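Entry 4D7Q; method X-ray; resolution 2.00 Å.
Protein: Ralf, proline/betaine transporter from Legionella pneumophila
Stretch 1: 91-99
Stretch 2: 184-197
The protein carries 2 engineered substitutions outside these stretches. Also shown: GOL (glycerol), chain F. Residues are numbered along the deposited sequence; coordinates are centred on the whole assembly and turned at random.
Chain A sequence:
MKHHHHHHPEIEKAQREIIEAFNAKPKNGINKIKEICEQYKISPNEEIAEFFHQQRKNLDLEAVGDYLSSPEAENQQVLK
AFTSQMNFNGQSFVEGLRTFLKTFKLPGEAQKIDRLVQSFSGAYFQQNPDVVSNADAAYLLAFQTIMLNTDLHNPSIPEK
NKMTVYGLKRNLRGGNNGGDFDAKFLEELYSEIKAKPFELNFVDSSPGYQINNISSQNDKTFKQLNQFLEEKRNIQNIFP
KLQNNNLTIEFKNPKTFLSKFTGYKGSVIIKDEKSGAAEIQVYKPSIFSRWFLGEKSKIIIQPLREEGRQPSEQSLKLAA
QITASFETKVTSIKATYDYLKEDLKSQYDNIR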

ATOM      1  N   GLN A  91      -1.537 -24.441  -8.054  1.00 36.45           N
ATOM      2  CA  GLN A  91      -0.372 -23.569  -8.145  1.00 33.36           C
ATOM      3  C   GLN A  91       0.421 -23.702  -6.860  1.00 32.58           C
ATOM      4  O   GLN A  91      -0.149 -23.816  -5.819  1.00 32.20           O
ATOM      5  CB  GLN A  91      -0.792 -22.096  -8.320  1.00 34.45           C
ATOM      6  CG  GLN A  91      -1.083 -21.611  -9.726  1.00 46.37           C
ATOM      7  CD  GLN A  91      -0.769 -20.150  -9.991  1.00 65.15           C
ATOM      8  OE1 GLN A  91      -1.432 -19.253  -9.507  1.00 57.35           O
ATOM      9  NE2 GLN A  91       0.224 -19.914 -10.810  1.00 56.09           N
ATOM     10  N   SER A  92       1.735 -23.673  -6.942  1.00 24.37           N
ATOM     11  CA  SER A  92       2.575 -23.687  -5.777  1.00 21.39           C
ATOM     12  C   SER A  92       2.449 -22.353  -5.044  1.00 23.88           C
ATOM     13  O   SER A  92       1.980 -21.426  -5.601  1.00 23.10           O
ATOM     14  CB  SER A  92       4.003 -23.966  -6.160  1.00 22.49           C
ATOM     15  OG  SER A  92       4.643 -22.828  -6.553  1.00 27.32           O
ATOM     16  N   PHE A  93       2.844 -22.314  -3.790  1.00 20.90           N
ATOM     17  CA  PHE A  93       2.685 -21.121  -3.000  1.00 19.88           C
ATOM     18  C   PHE A  93       3.470 -19.977  -3.647  1.00 22.90           C
ATOM     19  O   PHE A  93       2.956 -18.951  -3.882  1.00 22.49           O
ATOM     20  CB  PHE A  93       3.092 -21.330  -1.544  1.00 20.54           C
ATOM     21  CG  PHE A  93       3.006 -20.095  -0.725  1.00 20.68           C
ATOM     22  CD1 PHE A  93       1.837 -19.727  -0.143  1.00 21.88           C
ATOM     23  CD2 PHE A  93       4.084 -19.297  -0.554  1.00 21.41           C
ATOM     24  CE1 PHE A  93       1.742 -18.579   0.586  1.00 21.79           C
ATOM     25  CE2 PHE A  93       3.999 -18.144   0.166  1.00 22.83           C
ATOM     26  CZ  PHE A  93       2.831 -17.785   0.748  1.00 19.70           C
ATOM     27  N   VAL A  94       4.718 -20.230  -3.959  1.00 21.09           N
ATOM     28  CA  VAL A  94       5.616 -19.245  -4.586  1.00 20.06           C
ATOM     29  C   VAL A  94       5.068 -18.786  -5.962  1.00 26.94           C
ATOM     30  O   VAL A  94       5.032 -17.581  -6.213  1.00 26.26           O
ATOM     31  CB  VAL A  94       7.091 -19.753  -4.646  1.00 21.73           C
ATOM     32  CG1 VAL A  94       8.001 -18.778  -5.408  1.00 21.32           C
ATOM     33  CG2 VAL A  94       7.644 -20.000  -3.252  1.00 20.08           C
ATOM     34  N   GLU A  95       4.588 -19.728  -6.818  1.00 24.72           N
ATOM     35  CA  GLU A  95       4.010 -19.381  -8.138  1.00 24.19           C
ATOM     36  C   GLU A  95       2.803 -18.449  -7.977  1.00 25.85           C
ATOM     37  O   GLU A  95       2.692 -17.479  -8.711  1.00 25.15           O
ATOM     38  CB  GLU A  95       3.530 -20.629  -8.920  1.00 26.79           C
ATOM     39  CG  GLU A  95       4.608 -21.556  -9.446  1.00 42.05           C
ATOM     40  CD  GLU A  95       4.107 -22.846 -10.086  1.00 64.19           C
ATOM     41  OE1 GLU A  95       3.068 -23.396  -9.640  1.00 40.92           O
ATOM     42  OE2 GLU A  95       4.788 -23.329 -11.019  1.00 61.52           O
ATOM     43  N   GLY A  96       1.884 -18.805  -7.076  1.00 22.33           N
ATOM     44  CA  GLY A  96       0.663 -18.047  -6.805  1.00 21.10           C
ATOM     45  C   GLY A  96       0.958 -16.649  -6.316  1.00 23.52           C
ATOM     46  O   GLY A  96       0.397 -15.680  -6.828  1.00 22.52           O
ATOM     47  N   LEU A  97       1.885 -16.543  -5.350  1.00 20.53           N
ATOM     48  CA  LEU A  97       2.275 -15.256  -4.792  1.00 20.00           C
ATOM     49  C   LEU A  97       2.962 -14.391  -5.847  1.00 22.27           C
ATOM     50  O   LEU A  97       2.634 -13.219  -5.955  1.00 21.18           O
ATOM     51  CB  LEU A  97       3.140 -15.424  -3.523  1.00 19.27           C
ATOM     52  CG  LEU A  97       3.750 -14.145  -2.917  1.00 22.56           C
ATOM     53  CD1 LEU A  97       2.666 -13.258  -2.285  1.00 22.72           C
ATOM     54  CD2 LEU A  97       4.754 -14.500  -1.868  1.00 23.59           C
ATOM     55  N   ARG A  98       3.891 -14.959  -6.622  1.00 21.15           N
ATOM     56  CA  ARG A  98       4.605 -14.208  -7.675  1.00 22.64           C
ATOM     57  C   ARG A  98       3.612 -13.710  -8.748  1.00 25.96           C
ATOM     58  O   ARG A  98       3.603 -12.521  -9.075  1.00 25.48           O
ATOM     59  CB  ARG A  98       5.723 -15.077  -8.292  1.00 24.29           C
ATOM     60  CG  ARG A  98       6.587 -14.378  -9.364  1.00 24.66           C
ATOM     61  CD  ARG A  98       7.687 -15.318  -9.853  1.00 25.70           C
ATOM     62  NE  ARG A  98       7.119 -16.464 -10.560  1.00 29.10           N
ATOM     63  CZ  ARG A  98       7.272 -17.738 -10.206  1.00 44.45           C
ATOM     64  NH1 ARG A  98       8.033 -18.061  -9.167  1.00 28.38           N
ATOM     65  NH2 ARG A  98       6.679 -18.700 -10.902  1.00 37.62           N
ATOM     66  N   THR A  99       2.735 -14.597  -9.230  1.00 24.32           N
ATOM     67  CA  THR A  99       1.694 -14.265 -10.246  1.00 25.20           C
ATOM     68  C   THR A  99       0.790 -13.159  -9.726  1.00 26.06           C
ATOM     69  O   THR A  99       0.481 -12.231 -10.469  1.00 25.83           O
ATOM     70  CB  THR A  99       0.875 -15.523 -10.600  1.00 33.41           C
ATOM     71  OG1 THR A  99       1.782 -16.514 -11.061  1.00 33.58           O
ATOM     72  CG2 THR A  99      -0.194 -15.263 -11.663  1.00 38.50           C
ATOM     73  N   LYS A 184      10.048 -30.563   3.704  1.00 31.06           N
ATOM     74  CA  LYS A 184       9.991 -30.722   2.260  1.00 30.15           C
ATOM     75  C   LYS A 184       9.280 -29.515   1.635  1.00 31.94           C
ATOM     76  O   LYS A 184       9.722 -29.031   0.595  1.00 31.32           O
ATOM     77  CB  LYS A 184       9.318 -32.059   1.898  1.00 33.97           C
ATOM     78  CG  LYS A 184       9.322 -32.395   0.405  1.00 53.61           C
ATOM     79  CD  LYS A 184       9.204 -33.896   0.139  1.00 65.96           C
ATOM     80  CE  LYS A 184      10.555 -34.531  -0.116  1.00 79.74           C
ATOM     81  NZ  LYS A 184      10.438 -35.967  -0.485  1.00 89.52           N
ATOM     82  N   PHE A 185       8.204 -29.013   2.273  1.00 28.12           N
ATOM     83  CA  PHE A 185       7.492 -27.816   1.804  1.00 26.56           C
ATOM     84  C   PHE A 185       8.472 -26.625   1.736  1.00 27.60           C
ATOM     85  O   PHE A 185       8.497 -25.913   0.729  1.00 25.66           O
ATOM     86  CB  PHE A 185       6.295 -27.494   2.732  1.00 27.93           C
ATOM     87  CG  PHE A 185       5.614 -26.169   2.452  1.00 29.28           C
ATOM     88  CD1 PHE A 185       4.667 -26.053   1.448  1.00 32.54           C
ATOM     89  CD2 PHE A 185       5.899 -25.047   3.220  1.00 30.93           C
ATOM     90  CE1 PHE A 185       4.059 -24.824   1.173  1.00 33.38           C
ATOM     91  CE2 PHE A 185       5.286 -23.820   2.949  1.00 33.13           C
ATOM     92  CZ  PHE A 185       4.362 -23.721   1.937  1.00 31.84           C
ATOM     93  N   LEU A 186       9.278 -26.427   2.807  1.00 23.29           N
ATOM     94  CA  LEU A 186      10.245 -25.328   2.870  1.00 22.79           C
ATOM     95  C   LEU A 186      11.430 -25.489   1.922  1.00 27.43           C
ATOM     96  O   LEU A 186      11.952 -24.489   1.448  1.00 25.66           O
ATOM     97  CB  LEU A 186      10.737 -25.084   4.306  1.00 22.82           C
ATOM     98  CG  LEU A 186       9.699 -24.489   5.277  1.00 25.23           C
ATOM     99  CD1 LEU A 186      10.335 -24.186   6.631  1.00 24.16           C
ATOM    100  CD2 LEU A 186       8.993 -23.253   4.676  1.00 21.50           C
ATOM    101  N   GLU A 187      11.861 -26.736   1.657  1.00 25.51           N
ATOM    102  CA  GLU A 187      12.958 -26.985   0.707  1.00 25.20           C
ATOM    103  C   GLU A 187      12.520 -26.594  -0.705  1.00 27.29           C
ATOM    104  O   GLU A 187      13.296 -25.992  -1.445  1.00 26.22           O
ATOM    105  CB  GLU A 187      13.370 -28.454   0.737  1.00 26.05           C
ATOM    106  CG  GLU A 187      14.189 -28.825   1.952  1.00 27.36           C
ATOM    107  CD  GLU A 187      14.209 -30.305   2.274  1.00 36.35           C
ATOM    108  OE1 GLU A 187      13.926 -31.123   1.371  1.00 34.64           O
ATOM    109  OE2 GLU A 187      14.522 -30.649   3.433  1.00 31.13           O
ATOM    110  N   GLU A 188      11.270 -26.880  -1.009  1.00 25.59           N
ATOM    111  CA  GLU A 188      10.637 -26.558  -2.270  1.00 26.60           C
ATOM    112  C   GLU A 188      10.343 -25.057  -2.392  1.00 30.43           C
ATOM    113  O   GLU A 188      10.578 -24.467  -3.410  1.00 30.30           O
ATOM    114  CB  GLU A 188       9.376 -27.389  -2.468  1.00 28.78           C
ATOM    115  CG  GLU A 188       9.661 -28.857  -2.725  1.00 47.26           C
ATOM    116  CD  GLU A 188       8.474 -29.803  -2.531  1.00 80.35           C
ATOM    117  OE1 GLU A 188       7.394 -29.397  -2.035  1.00 65.45           O
ATOM    118  OE2 GLU A 188       8.637 -30.996  -2.873  1.00 80.03           O
ATOM    119  N   LEU A 189       9.836 -24.476  -1.325  1.00 25.18           N
ATOM    120  CA  LEU A 189       9.656 -23.055  -1.223  1.00 24.04           C
ATOM    121  C   LEU A 189      10.945 -22.297  -1.525  1.00 25.00           C
ATOM    122  O   LEU A 189      10.968 -21.470  -2.374  1.00 22.33           O
ATOM    123  CB  LEU A 189       9.119 -22.680   0.141  1.00 23.19           C
ATOM    124  CG  LEU A 189       8.697 -21.223   0.237  1.00 26.57           C
ATOM    125  CD1 LEU A 189       7.208 -21.028   0.382  1.00 25.75           C
ATOM    126  CD2 LEU A 189       9.420 -20.555   1.358  1.00 29.17           C
ATOM    127  N   TYR A 190      12.008 -22.651  -0.827  1.00 21.10           N
ATOM    128  CA  TYR A 190      13.318 -22.100  -1.069  1.00 21.70           C
ATOM    129  C   TYR A 190      13.841 -22.268  -2.509  1.00 23.74           C
ATOM    130  O   TYR A 190      14.307 -21.337  -3.076  1.00 21.89           O
ATOM    131  CB  TYR A 190      14.315 -22.642  -0.067  1.00 23.59           C
ATOM    132  CG  TYR A 190      15.616 -21.902  -0.038  1.00 24.83           C
ATOM    133  CD1 TYR A 190      16.619 -22.184  -0.935  1.00 25.46           C
ATOM    134  CD2 TYR A 190      15.839 -20.934   0.895  1.00 26.29           C
ATOM    135  CE1 TYR A 190      17.799 -21.497  -0.914  1.00 26.64           C
ATOM    136  CE2 TYR A 190      17.020 -20.245   0.933  1.00 28.08           C
ATOM    137  CZ  TYR A 190      17.994 -20.534   0.023  1.00 33.35           C
ATOM    138  OH  TYR A 190      19.155 -19.869   0.063  1.00 34.55           O
ATOM    139  N   SER A 191      13.725 -23.470  -3.053  1.00 21.65           N
ATOM    140  CA  SER A 191      14.122 -23.780  -4.427  1.00 22.50           C
ATOM    141  C   SER A 191      13.423 -22.861  -5.443  1.00 25.22           C
ATOM    142  O   SER A 191      14.074 -22.350  -6.343  1.00 23.28           O
ATOM    143  CB  SER A 191      13.822 -25.248  -4.746  1.00 26.89           C
ATOM    144  OG  SER A 191      14.210 -25.535  -6.080  1.00 33.24           O
ATOM    145  N   GLU A 192      12.112 -22.613  -5.266  1.00 23.50           N
ATOM    146  CA  GLU A 192      11.332 -21.752  -6.166  1.00 23.36           C
ATOM    147  C   GLU A 192      11.665 -20.282  -5.989  1.00 26.28           C
ATOM    148  O   GLU A 192      11.676 -19.541  -6.972  1.00 26.74           O
ATOM    149  CB  GLU A 192       9.847 -21.966  -5.949  1.00 25.07           C
ATOM    150  CG  GLU A 192       9.368 -23.349  -6.326  1.00 32.52           C
ATOM    151  CD  GLU A 192       7.876 -23.473  -6.144  1.00 36.75           C
ATOM    152  OE1 GLU A 192       7.138 -22.716  -6.808  1.00 31.86           O
ATOM    153  OE2 GLU A 192       7.447 -24.270  -5.284  1.00 38.11           O
ATOM    154  N   ILE A 193      11.944 -19.855  -4.752  1.00 22.23           N
ATOM    155  CA  ILE A 193      12.369 -18.468  -4.468  1.00 23.53           C
ATOM    156  C   ILE A 193      13.720 -18.208  -5.192  1.00 26.92           C
ATOM    157  O   ILE A 193      13.885 -17.197  -5.889  1.00 26.21           O
ATOM    158  CB  ILE A 193      12.475 -18.236  -2.923  1.00 26.53           C
ATOM    159  CG1 ILE A 193      11.074 -18.112  -2.291  1.00 27.24           C
ATOM    160  CG2 ILE A 193      13.323 -17.026  -2.592  1.00 25.72           C
ATOM    161  CD1 ILE A 193      11.075 -18.130  -0.697  1.00 31.41           C
ATOM    162  N   LYS A 194      14.651 -19.149  -5.031  1.00 24.26           N
ATOM    163  CA  LYS A 194      15.988 -19.088  -5.622  1.00 25.07           C
ATOM    164  C   LYS A 194      16.005 -19.125  -7.167  1.00 31.10           C
ATOM    165  O   LYS A 194      16.821 -18.438  -7.789  1.00 30.03           O
ATOM    166  CB  LYS A 194      16.898 -20.156  -4.986  1.00 26.89           C
ATOM    167  CG  LYS A 194      18.368 -19.807  -5.086  1.00 42.70           C
ATOM    168  CD  LYS A 194      19.294 -20.925  -4.620  1.00 43.31           C
ATOM    169  CE  LYS A 194      20.705 -20.743  -5.151  1.00 47.77           C
ATOM    170  NZ  LYS A 194      21.337 -19.461  -4.717  1.00 47.36           N
ATOM    171  N   ALA A 195      15.083 -19.885  -7.776  1.00 29.76           N
ATOM    172  CA  ALA A 195      15.023 -20.067  -9.233  1.00 31.77           C
ATOM    173  C   ALA A 195      14.678 -18.847 -10.061  1.00 33.53           C
ATOM    174  O   ALA A 195      15.185 -18.717 -11.174  1.00 32.19           O
ATOM    175  CB  ALA A 195      14.067 -21.200  -9.588  1.00 33.16           C
ATOM    176  N   LYS A 196      13.792 -17.980  -9.553  1.00 28.26           N
ATOM    177  CA  LYS A 196      13.291 -16.889 -10.351  1.00 27.56           C
ATOM    178  C   LYS A 196      13.106 -15.598  -9.557  1.00 28.36           C
ATOM    179  O   LYS A 196      12.454 -15.632  -8.509  1.00 28.70           O
ATOM    180  CB  LYS A 196      11.942 -17.356 -10.967  1.00 29.91           C
ATOM    181  CG  LYS A 196      11.457 -16.568 -12.182  1.00 42.61           C
ATOM    182  CD  LYS A 196      10.210 -17.218 -12.808  1.00 52.84           C
ATOM    183  CE  LYS A 196      10.555 -18.259 -13.853  1.00 71.40           C
ATOM    184  NZ  LYS A 196       9.348 -18.939 -14.397  1.00 83.26           N
ATOM    185  N   PRO A 197      13.596 -14.445 -10.069  1.00 23.70           N
ATOM    186  CA  PRO A 197      13.338 -13.169  -9.373  1.00 23.49           C
ATOM    187  C   PRO A 197      11.872 -12.757  -9.536  1.00 26.67           C
ATOM    188  O   PRO A 197      11.288 -12.993 -10.594  1.00 25.90           O
ATOM    189  CB  PRO A 197      14.252 -12.176 -10.106  1.00 25.84           C
ATOM    190  CG  PRO A 197      14.445 -12.741 -11.480  1.00 29.24           C
ATOM    191  CD  PRO A 197      14.343 -14.240 -11.339  1.00 25.85           C
TER
HETATM  192  C1  GOL F1351       4.562 -24.959  -2.999  1.00 37.24           C
HETATM  193  O1  GOL F1351       3.346 -24.690  -2.380  1.00 37.14           O
HETATM  194  C2  GOL F1351       5.583 -23.970  -2.488  1.00 39.39           C
HETATM  195  O2  GOL F1351       6.049 -23.104  -3.477  1.00 31.24           O
HETATM  196  C3  GOL F1351       6.729 -24.665  -1.801  1.00 41.78           C
HETATM  197  O3  GOL F1351       6.287 -25.771  -1.083  1.00 48.61           O
HETATM  198  O   HOH W   1      10.368 -17.220  -7.762  1.00 21.88           O
HETATM  199  O   HOH W   2       8.387 -20.902  -8.873  1.00 42.80           O

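Two helices pack here at a moderate angle. Helix 93-99 and helix 184-195 run in broadly the same direction, with 40° between their axes and a closest approach of 9.7 Å. The two stretches bury 418 Å² between them, both sides summed. V94 and E192 lie nearest in the backbone, with CA of V94 6.4 Å from CA of E192.

One direct hydrogen bond joins the stretches. S92 OG donates to E192 OE1 at 2.5 Å, a short distance. S92 is the N-cap of its helix, and the same OG accepts from E95 N at 3.1 Å. A serine suits this place because one hydroxyl can accept the capping bond and still donate to a carboxylate. E95 returns a bond: E95 OE1 accepts from S92 N at 3.0 Å. The chi1 of S92 is p. E192 reaches across with chi1 m and chi2 t, and its CA-to-CB bond points toward the first stretch.

The apolar contact lies beside this polar one. V94 is buried, and the second stretch covers 81 Å² of it. Its CG2 lies 3.8 Å from L189 CD1 and 4.0 Å from I193 CG1. L189 and I193 are four residues apart, one helical turn, so the valine methyl can touch both. A short branched side chain suits a place where the backbones come this close. The CA-to-CB bond of L189 points sideways, but the end of the side chain comes nearer. Its CD1 also meets the F93 ring, 3.7 Å from F93 CD2. F93 CB in turn sits 4.4 Å from F185 CZ. These side chains form a continuous apolar patch without a hydrogen bond of their own.

R98 makes the contact near the end of the second helix. Its CA-to-CB bond points toward the other stretch, and chi1 and chi2 are both t. K196 CD lies over one face of the guanidinium, 3.9 Å from R98 NE. The aliphatic part of the lysine thus packs on the flat group, although the charges are alike: R98 NH2 and K196 NZ are 4.4 Å apart.

Two waters extend the reach of R98. Both accept from R98 NH1 at 2.9 Å. Water 1 donates to E192 O at 2.8 Å and to K196 O at 2.7 Å. Water 2 donates to E192 OE1 at 3.0 Å. The arginine is therefore linked to both the backbone and the carboxylate of E192 through solvent.

A glycerol, probably from the crystallisation liquor, also bridges the stretches. F93 N donates to GOL O1 at 2.8 Å, and V94 N donates to GOL O2 at 3.2 Å. These amides belong to the first turn of the helix, where no earlier helical carbonyl is available to them. GOL O2 donates to E192 OE2 at 2.6 Å, and GOL O3 donates to F185 O at 2.9 Å. GOL C3 lies over one face of the F185 ring.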